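Local coordinates for protein LacI family transcription regulator (Bifidobacterium animalis subsp. lactis, PDB 4O5A) that probably regulates transcription as a LacI-family repressor-like protein, pairing a helix-turn-helix DNA-binding domain with a periplasmic-binding-protein-like effector domain, at residues L73-D78 against L106-S111; P155-A160 against Q313-L318; A195-P200 against T251-D256. All blocks are in the same frame, centred on the assembly; numbering follows the deposited sequence.

Contact 1: L73-D78 against L106-S111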
loop_
_atom_site.group_PDB
_atom_site.type_symbol
_atom_site.label_atom_id
_atom_site.label_comp_id
_atom_site.label_asym_id
_atom_site.label_seq_id
_atom_site.Cartn_x
_atom_site.Cartn_y
_atom_site.Cartn_z
ATOM N N LEU A 73 11.121 1.126 14.742
ATOM C CA LEU A 73 9.737 0.805 14.415
ATOM C C LEU A 73 9.607 -0.683 14.211
ATOM O O LEU A 73 10.283 -1.258 13.354
ATOM C CB LEU A 73 9.294 1.541 13.140
ATOM C CG LEU A 73 7.913 1.174 12.594
ATOM C CD1 LEU A 73 6.836 1.443 13.634
ATOM C CD2 LEU A 73 7.635 1.963 11.334
ATOM N N VAL A 74 8.749 -1.325 14.997
ATOM C CA VAL A 74 8.452 -2.729 14.746
ATOM C C VAL A 74 7.131 -2.839 14.002
ATOM O O VAL A 74 6.105 -2.346 14.469
ATOM C CB VAL A 74 8.410 -3.563 16.037
ATOM C CG1 VAL A 74 8.167 -5.023 15.704
ATOM C CG2 VAL A 74 9.725 -3.430 16.788
ATOM N N LEU A 75 7.170 -3.456 12.826
ATOM C CA LEU A 75 5.954 -3.680 12.043
ATOM C C LEU A 75 5.437 -5.099 12.237
ATOM O O LEU A 75 6.191 -5.997 12.622
ATOM C CB LEU A 75 6.217 -3.430 10.559
ATOM C CG LEU A 75 6.599 -2.009 10.162
ATOM C CD1 LEU A 75 6.931 -1.944 8.677
ATOM C CD2 LEU A 75 5.461 -1.074 10.497
ATOM N N GLY A 76 4.154 -5.314 11.965
ATOM C CA GLY A 76 3.597 -6.651 12.066
ATOM C C GLY A 76 3.686 -7.360 10.730
ATOM O O GLY A 76 3.458 -6.743 9.690
ATOM N N TYR A 77 4.023 -8.646 10.744
ATOM C CA TYR A 77 4.127 -9.407 9.503
ATOM C C TYR A 77 2.764 -9.512 8.820
ATOM O O TYR A 77 1.770 -9.877 9.457
ATOM C CB TYR A 77 4.702 -10.801 9.757
ATOM C CG TYR A 77 4.830 -11.643 8.505
ATOM C CD1 TYR A 77 5.790 -11.351 7.541
ATOM C CD2 TYR A 77 3.996 -12.727 8.286
ATOM C CE1 TYR A 77 5.914 -12.121 6.396
ATOM C CE2 TYR A 77 4.109 -13.500 7.143
ATOM C CZ TYR A 77 5.071 -13.191 6.203
ATOM O OH TYR A 77 5.185 -13.961 5.066
ATOM N N ASP A 78 2.745 -9.200 7.524
ATOM C CA ASP A 78 1.521 -9.061 6.730
ATOM C C ASP A 78 0.634 -7.939 7.251
ATOM O O ASP A 78 1.037 -6.777 7.252
ATOM C CB ASP A 78 0.738 -10.372 6.641
ATOM C CG ASP A 78 1.284 -11.298 5.589
ATOM O OD1 ASP A 78 2.014 -10.808 4.701
ATOM O OD2 ASP A 78 0.978 -12.509 5.643
ATOM N N LEU A 106 15.305 5.241 9.859
ATOM C CA LEU A 106 14.316 4.419 10.540
ATOM C C LEU A 106 14.851 2.988 10.590
ATOM O O LEU A 106 15.247 2.432 9.553
ATOM C CB LEU A 106 13.020 4.433 9.737
ATOM C CG LEU A 106 11.742 3.894 10.371
ATOM C CD1 LEU A 106 11.260 4.842 11.465
ATOM C CD2 LEU A 106 10.656 3.705 9.301
ATOM N N LEU A 107 14.860 2.389 11.776
ATOM C CA LEU A 107 15.299 1.006 11.910
ATOM C C LEU A 107 14.047 0.137 12.023
ATOM O O LEU A 107 13.264 0.290 12.962
ATOM C CB LEU A 107 16.186 0.837 13.145
ATOM C CG LEU A 107 16.909 -0.510 13.237
ATOM C CD1 LEU A 107 18.009 -0.609 12.188
ATOM C CD2 LEU A 107 17.474 -0.736 14.630
ATOM N N VAL A 108 13.857 -0.759 11.060
ATOM C CA VAL A 108 12.615 -1.518 10.964
ATOM C C VAL A 108 12.836 -2.986 11.262
ATOM O O VAL A 108 13.688 -3.642 10.648
ATOM C CB VAL A 108 11.993 -1.384 9.573
ATOM C CG1 VAL A 108 10.736 -2.263 9.454
ATOM C CG2 VAL A 108 11.660 0.065 9.284
ATOM N N ARG A 109 12.071 -3.505 12.218
ATOM C CA ARG A 109 12.028 -4.937 12.438
ATOM C C ARG A 109 10.594 -5.440 12.325
ATOM O O ARG A 109 9.663 -4.650 12.235
ATOM C CB ARG A 109 12.689 -5.330 13.762
ATOM C CG ARG A 109 14.210 -5.316 13.652
ATOM C CD ARG A 109 14.919 -6.013 14.797
ATOM N NE ARG A 109 14.589 -7.423 14.914
ATOM C CZ ARG A 109 15.265 -8.273 15.683
ATOM N NH1 ARG A 109 16.306 -7.842 16.382
ATOM N NH2 ARG A 109 14.911 -9.548 15.751
HETATM N N MSE A 110 10.431 -6.751 12.304
HETATM C CA MSE A 110 9.151 -7.345 11.946
HETATM C C MSE A 110 8.775 -8.344 13.025
HETATM O O MSE A 110 9.525 -9.282 13.292
HETATM C CB MSE A 110 9.284 -8.041 10.576
HETATM C CG MSE A 110 7.989 -8.530 9.898
HETATM SE SE MSE A 110 6.918 -7.121 9.057
HETATM C CE MSE A 110 8.341 -5.983 8.399
ATOM N N SER A 111 7.622 -8.150 13.661
ATOM C CA SER A 111 7.151 -9.148 14.619
ATOM C C SER A 111 6.294 -10.206 13.915
ATOM O O SER A 111 5.352 -9.887 13.182
ATOM C CB SER A 111 6.403 -8.503 15.789
ATOM O OG SER A 111 5.119 -8.063 15.403
#
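L73, L75 and Y77 bond to the neighbouring strand at the edge of this chain's parallel sheet in the N-terminal subdomain, where strand 70-76 lies beside strand 105-111. Five backbone bonds stitch the two together. L73 N donates to L107 O at 2.9 Å and its own carbonyl takes R109 N; L75 repeats the pattern with R109 O and S111 N; Y77 N, just past the strand, reaches S111 O at 3.0 Å. The strand axes are turned 36° from each other.

The link between these strands runs through helix 88-99, a beta-alpha-beta crossover of the Rossmann-like fold used by periplasmic-binding-protein relatives. That helix lies against the face carrying L73, L75, V108 and M110, with I88 on L75. L75 CD1 meets V108 CG1 at 3.9 Å. Beyond it the selenomethionine M110 is bent at chi2 and chi3 (77° and 36°): its SE lies 3.5 Å from G76 O and also touches Y77 CA, while CE turns back to L75 CB at 4.0 Å. M110 CG sits at the edge of the Y77 ring, near its plane, and 4.0 Å from Y77 CB. At the other end the side chains of L73 and L106 slant across each other, CD2 to CD2.

On the opposite face V74 CG1 packs on S111 CB at 3.9 Å, and I120 and W124 of helix 116-127 cover V74. R109 starts on this face, but its guanidinium end leads away from strand 70-76, and its NH2 forms salt bridges with E100 and D103 of the second subunit. L106, L107 and V108 pair antiparallel with a strand of that subunit, which carries the sheet across the dimer interface.

Contact 2: P155-A160 against Q313-L318. With SO4 (sulfate ion), chain E.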
loop_
_atom_site.group_PDB
_atom_site.type_symbol
_atom_site.label_atom_id
_atom_site.label_comp_id
_atom_site.label_asym_id
_atom_site.label_seq_id
_atom_site.Cartn_x
_atom_site.Cartn_y
_atom_site.Cartn_z
ATOM N N PRO A 155 13.103 7.452 24.893
ATOM C CA PRO A 155 12.020 8.254 24.315
ATOM C C PRO A 155 11.079 7.410 23.476
ATOM O O PRO A 155 11.519 6.535 22.728
ATOM C CB PRO A 155 12.765 9.245 23.416
ATOM C CG PRO A 155 14.095 9.430 24.118
ATOM C CD PRO A 155 14.429 8.049 24.643
ATOM N N CYS A 156 9.781 7.661 23.603
ATOM C CA CYS A 156 8.825 7.036 22.703
ATOM C C CYS A 156 7.663 7.965 22.405
ATOM O O CYS A 156 7.419 8.939 23.131
ATOM C CB CYS A 156 8.304 5.716 23.275
ATOM S SG CYS A 156 7.316 5.929 24.761
ATOM N N LEU A 157 6.953 7.642 21.334
ATOM C CA LEU A 157 5.772 8.377 20.922
ATOM C C LEU A 157 4.746 7.384 20.413
ATOM O O LEU A 157 5.070 6.492 19.618
ATOM C CB LEU A 157 6.119 9.355 19.804
ATOM C CG LEU A 157 4.946 10.129 19.208
ATOM C CD1 LEU A 157 4.542 11.261 20.131
ATOM C CD2 LEU A 157 5.310 10.653 17.830
ATOM N N ALA A 158 3.512 7.534 20.878
ATOM C CA ALA A 158 2.430 6.677 20.417
ATOM C C ALA A 158 1.513 7.425 19.452
ATOM O O ALA A 158 1.246 8.615 19.627
ATOM C CB ALA A 158 1.645 6.141 21.597
ATOM N N LEU A 159 1.036 6.724 18.426
ATOM C CA LEU A 159 0.011 7.286 17.552
ATOM C C LEU A 159 -1.308 6.601 17.871
ATOM O O LEU A 159 -1.570 5.484 17.411
ATOM C CB LEU A 159 0.374 7.102 16.075
ATOM C CG LEU A 159 1.200 8.216 15.419
ATOM C CD1 LEU A 159 2.476 8.525 16.200
ATOM C CD2 LEU A 159 1.528 7.860 13.974
ATOM N N ALA A 160 -2.133 7.264 18.674
ATOM C CA ALA A 160 -3.376 6.662 19.149
ATOM C C ALA A 160 -4.317 7.719 19.710
ATOM O O ALA A 160 -3.969 8.897 19.762
ATOM C CB ALA A 160 -3.072 5.631 20.210
ATOM N N GLN A 313 9.169 14.690 13.961
ATOM C CA GLN A 313 9.582 15.928 14.612
ATOM C C GLN A 313 9.424 15.829 16.119
ATOM O O GLN A 313 10.268 16.308 16.870
ATOM C CB GLN A 313 8.794 17.124 14.061
ATOM C CG GLN A 313 9.086 17.396 12.595
ATOM C CD GLN A 313 8.184 18.451 11.993
ATOM O OE1 GLN A 313 6.995 18.515 12.305
ATOM N NE2 GLN A 313 8.746 19.285 11.123
ATOM N N LEU A 314 8.340 15.200 16.562
ATOM C CA LEU A 314 8.074 15.098 17.994
ATOM C C LEU A 314 9.082 14.177 18.677
ATOM O O LEU A 314 9.540 14.455 19.787
ATOM C CB LEU A 314 6.648 14.594 18.242
ATOM C CG LEU A 314 5.552 15.590 17.874
ATOM C CD1 LEU A 314 4.176 14.958 18.068
ATOM C CD2 LEU A 314 5.677 16.873 18.695
HETATM N N MSE A 315 9.435 13.084 18.016
HETATM C CA MSE A 315 10.398 12.169 18.608
HETATM C C MSE A 315 11.761 12.825 18.669
HETATM O O MSE A 315 12.485 12.635 19.629
HETATM C CB MSE A 315 10.462 10.838 17.854
HETATM C CG MSE A 315 9.241 9.967 18.112
HETATM SE SE MSE A 315 9.345 8.249 17.223
HETATM C CE MSE A 315 9.161 8.821 15.387
ATOM N N LEU A 316 12.106 13.607 17.650
ATOM C CA LEU A 316 13.374 14.342 17.672
ATOM C C LEU A 316 13.434 15.356 18.813
ATOM O O LEU A 316 14.485 15.562 19.420
ATOM C CB LEU A 316 13.610 15.029 16.327
ATOM C CG LEU A 316 14.038 14.031 15.254
ATOM C CD1 LEU A 316 13.940 14.635 13.851
ATOM C CD2 LEU A 316 15.450 13.553 15.541
ATOM N N LYS A 317 12.304 15.998 19.103
ATOM C CA LYS A 317 12.232 16.889 20.257
ATOM C C LYS A 317 12.499 16.134 21.553
ATOM O O LYS A 317 13.257 16.593 22.387
ATOM C CB LYS A 317 10.865 17.575 20.344
ATOM C CG LYS A 317 10.631 18.684 19.332
ATOM C CD LYS A 317 9.360 19.438 19.699
ATOM C CE LYS A 317 8.763 20.187 18.513
ATOM N NZ LYS A 317 9.530 21.423 18.145
ATOM N N LEU A 318 11.862 14.980 21.720
ATOM C CA LEU A 318 12.087 14.152 22.907
ATOM C C LEU A 318 13.564 13.783 23.029
ATOM O O LEU A 318 14.161 13.881 24.102
ATOM C CB LEU A 318 11.231 12.878 22.842
ATOM C CG LEU A 318 9.712 13.026 22.971
ATOM C CD1 LEU A 318 9.022 11.689 22.688
ATOM C CD2 LEU A 318 9.327 13.535 24.350
HETATM S S SO4 E . 6.706 21.801 8.924
HETATM O O1 SO4 E . 5.688 22.841 8.839
HETATM O O2 SO4 E . 7.422 21.920 10.191
HETATM O O3 SO4 E . 6.073 20.491 8.805
HETATM O O4 SO4 E . 7.651 21.977 7.830
#
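M315 has CG anti to the carbonyl carbon (chi1 -73°), which sets that atom 3.6 Å from L157 CB, and the two side chains meet at about a right angle. L157 holds its own CG anti to the backbone N (chi1 176°), carrying the branch on toward the helix, where L157 CD2 lies near M315 CG and against L314 CB at 4.2 Å, so one leucine spans two successive residues of the helix. One turn on, L318 CB packs on P155 CB at 4.0 Å, and L318 CD1 comes to 3.2 Å from C156 O, a close approach of a methyl to a carbonyl. The contact across the segments is otherwise apolar. On the helix, Q313 turns elsewhere: its NE2 donates to O2 of a sulfate ion at 3.1 Å, and R309 NE also binds that ion, probably a guest from the crystallisation liquor.

Helix 304-320 runs nearly antiparallel to strand 156-160, their short axes 155° apart and 8.4 Å at closest. It lies over one face of the parallel sheet beside helix 88-99, whose L95 touches M315, while L134 of the adjacent strand 132-135 also meets M315.

Contact 3: A195-P200 against T251-D256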
loop_
_atom_site.group_PDB
_atom_site.type_symbol
_atom_site.label_atom_id
_atom_site.label_comp_id
_atom_site.label_asym_id
_atom_site.label_seq_id
_atom_site.Cartn_x
_atom_site.Cartn_y
_atom_site.Cartn_z
ATOM N N ALA A 195 -25.536 2.042 8.454
ATOM C CA ALA A 195 -24.796 0.934 9.025
ATOM C C ALA A 195 -23.315 1.128 8.856
ATOM O O ALA A 195 -22.868 1.898 8.009
ATOM C CB ALA A 195 -25.240 -0.386 8.404
ATOM N N ARG A 196 -22.549 0.428 9.693
ATOM C CA ARG A 196 -21.108 0.441 9.608
ATOM C C ARG A 196 -20.611 -0.972 9.403
ATOM O O ARG A 196 -21.057 -1.914 10.067
ATOM C CB ARG A 196 -20.512 0.976 10.922
ATOM C CG ARG A 196 -19.762 2.273 10.810
ATOM C CD ARG A 196 -19.107 2.631 12.137
ATOM N NE ARG A 196 -17.730 2.139 12.244
ATOM C CZ ARG A 196 -17.198 1.648 13.357
ATOM N NH1 ARG A 196 -17.932 1.554 14.460
ATOM N NH2 ARG A 196 -15.931 1.236 13.376
ATOM N N VAL A 197 -19.686 -1.123 8.474
ATOM C CA VAL A 197 -18.937 -2.366 8.341
ATOM C C VAL A 197 -17.557 -2.097 8.919
ATOM O O VAL A 197 -16.738 -1.443 8.290
ATOM C CB VAL A 197 -18.878 -2.796 6.872
ATOM C CG1 VAL A 197 -17.986 -4.029 6.692
ATOM C CG2 VAL A 197 -20.286 -3.110 6.377
ATOM N N ALA A 198 -17.323 -2.598 10.133
ATOM C CA ALA A 198 -16.135 -2.261 10.906
ATOM C C ALA A 198 -15.076 -3.350 10.829
ATOM O O ALA A 198 -15.316 -4.431 10.289
ATOM C CB ALA A 198 -16.524 -2.016 12.347
ATOM N N GLY A 199 -13.894 -3.065 11.372
ATOM C CA GLY A 199 -12.838 -4.055 11.433
ATOM C C GLY A 199 -13.058 -4.941 12.638
ATOM O O GLY A 199 -14.151 -4.930 13.215
ATOM N N PRO A 200 -12.032 -5.706 13.034
ATOM C CA PRO A 200 -12.166 -6.612 14.175
ATOM C C PRO A 200 -12.470 -5.858 15.463
ATOM O O PRO A 200 -12.034 -4.711 15.615
ATOM C CB PRO A 200 -10.783 -7.265 14.265
ATOM C CG PRO A 200 -10.241 -7.174 12.884
ATOM C CD PRO A 200 -10.736 -5.872 12.348
ATOM N N THR A 251 -29.821 2.878 4.136
ATOM C CA THR A 251 -29.649 3.691 2.934
ATOM C C THR A 251 -28.215 4.205 2.786
ATOM O O THR A 251 -27.869 4.818 1.775
ATOM C CB THR A 251 -30.655 4.873 2.881
ATOM O OG1 THR A 251 -30.557 5.664 4.078
ATOM C CG2 THR A 251 -32.083 4.366 2.730
ATOM N N ALA A 252 -27.388 3.999 3.806
ATOM C CA ALA A 252 -25.984 4.360 3.715
ATOM C C ALA A 252 -25.169 3.385 4.545
ATOM O O ALA A 252 -25.621 2.930 5.600
ATOM C CB ALA A 252 -25.765 5.815 4.200
ATOM N N ILE A 253 -23.986 3.044 4.042
ATOM C CA ILE A 253 -23.052 2.175 4.748
ATOM C C ILE A 253 -21.690 2.840 4.788
ATOM O O ILE A 253 -21.188 3.325 3.768
ATOM C CB ILE A 253 -22.954 0.776 4.082
ATOM C CG1 ILE A 253 -24.328 0.116 4.097
ATOM C CG2 ILE A 253 -21.967 -0.120 4.852
ATOM C CD1 ILE A 253 -24.402 -1.149 3.230
ATOM N N ILE A 254 -21.110 2.893 5.985
ATOM C CA ILE A 254 -19.752 3.392 6.169
ATOM C C ILE A 254 -18.810 2.202 6.395
ATOM O O ILE A 254 -19.048 1.365 7.270
ATOM C CB ILE A 254 -19.693 4.344 7.373
ATOM C CG1 ILE A 254 -20.598 5.558 7.109
ATOM C CG2 ILE A 254 -18.264 4.788 7.612
ATOM C CD1 ILE A 254 -20.624 6.556 8.246
ATOM N N TYR A 255 -17.744 2.123 5.605
ATOM C CA TYR A 255 -16.784 1.033 5.726
ATOM C C TYR A 255 -15.486 1.482 6.368
ATOM O O TYR A 255 -14.979 2.553 6.044
ATOM C CB TYR A 255 -16.444 0.488 4.341
ATOM C CG TYR A 255 -17.628 -0.131 3.650
ATOM C CD1 TYR A 255 -17.823 -1.504 3.672
ATOM C CD2 TYR A 255 -18.543 0.657 2.971
ATOM C CE1 TYR A 255 -18.925 -2.089 3.032
ATOM C CE2 TYR A 255 -19.642 0.093 2.315
ATOM C CZ TYR A 255 -19.825 -1.269 2.355
ATOM O OH TYR A 255 -20.917 -1.805 1.725
ATOM N N ASP A 256 -14.914 0.628 7.223
ATOM C CA ASP A 256 -13.679 0.978 7.926
ATOM C C ASP A 256 -12.427 0.980 7.037
ATOM O O ASP A 256 -11.368 1.423 7.467
ATOM C CB ASP A 256 -13.464 0.070 9.149
ATOM C CG ASP A 256 -14.113 0.627 10.415
ATOM O OD1 ASP A 256 -15.038 1.459 10.300
ATOM O OD2 ASP A 256 -13.703 0.216 11.523
#
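R196 and D256 meet as an ion pair just beyond the C-terminal end of strand 252-255. R196 NH2 donates to D256 OD2 at 3.1 Å, using that oxygen's syn lone pair. Weaker bonds run from NH2 and from NE (3.4 Å) to OD1, which lies at the guanidinium edge in its plane; the guanidinium and carboxylate planes are 28° apart. OD2 has a second donor: G199 N approaches at 3.3 Å from above the carboxylate plane, 52° out of it. A198 CB lies over one guanidinium face, offset toward its rim. Outside the pair, F213 makes a cation-pi contact with R196, and R196 NH1 has a weak bond to Y224 OH. The arginine and G199 N together would probably favour the charged form of this buried carboxylate.

The backbones satisfy one another in parallel fashion. A195 N gives to A252 O, and A195 O receives I254 N at 2.9 Å; V197 N goes to I254 O at 2.8 Å, and V197 O takes D256 N at 3.0 Å, so D256 is bonded through its main chain as well as its carboxylate.

On the face carrying A195, V197, I253 and Y255, Y255 has CG anti to its carbonyl carbon (chi1 -64°), and its ring lies beside V197, CD1 3.6 Å from V197 CB. I253 CG2 covers one ring face toward the rim and also touches V197 CG2. The tyrosine hydroxyl is held by T240 OG1 of helix 233-245, which packs against this face. Adjacent parallel strands, with loops gathered at their C-terminal ends, are characteristic of the Rossmann-like C-terminal subdomain of periplasmic-binding-protein-like regulators, in which that edge faces the cleft between the subdomains.

From the N terminus, contact 1 is the first to close: strand 70-76 leads through helix 88-99 to strand 105-111, a short loop at the edge of the first sheet. Contact 2 then opens at strand 156-160 of the same sheet and closes only at helix 304-320, 153 residues on. Inside that long loop the chain builds most of the second sheet, whose strand 333-335 follows helix 304-320, and contact 3, joining 195-200 to 251-256, is nested there. The centres of contacts 1 and 2 are about 17 Å apart; contact 3 lies across the chain's centre, its centre about 29 and 32 Å from theirs. Contact 2 thus brings the returning chain back to the N-terminal subdomain.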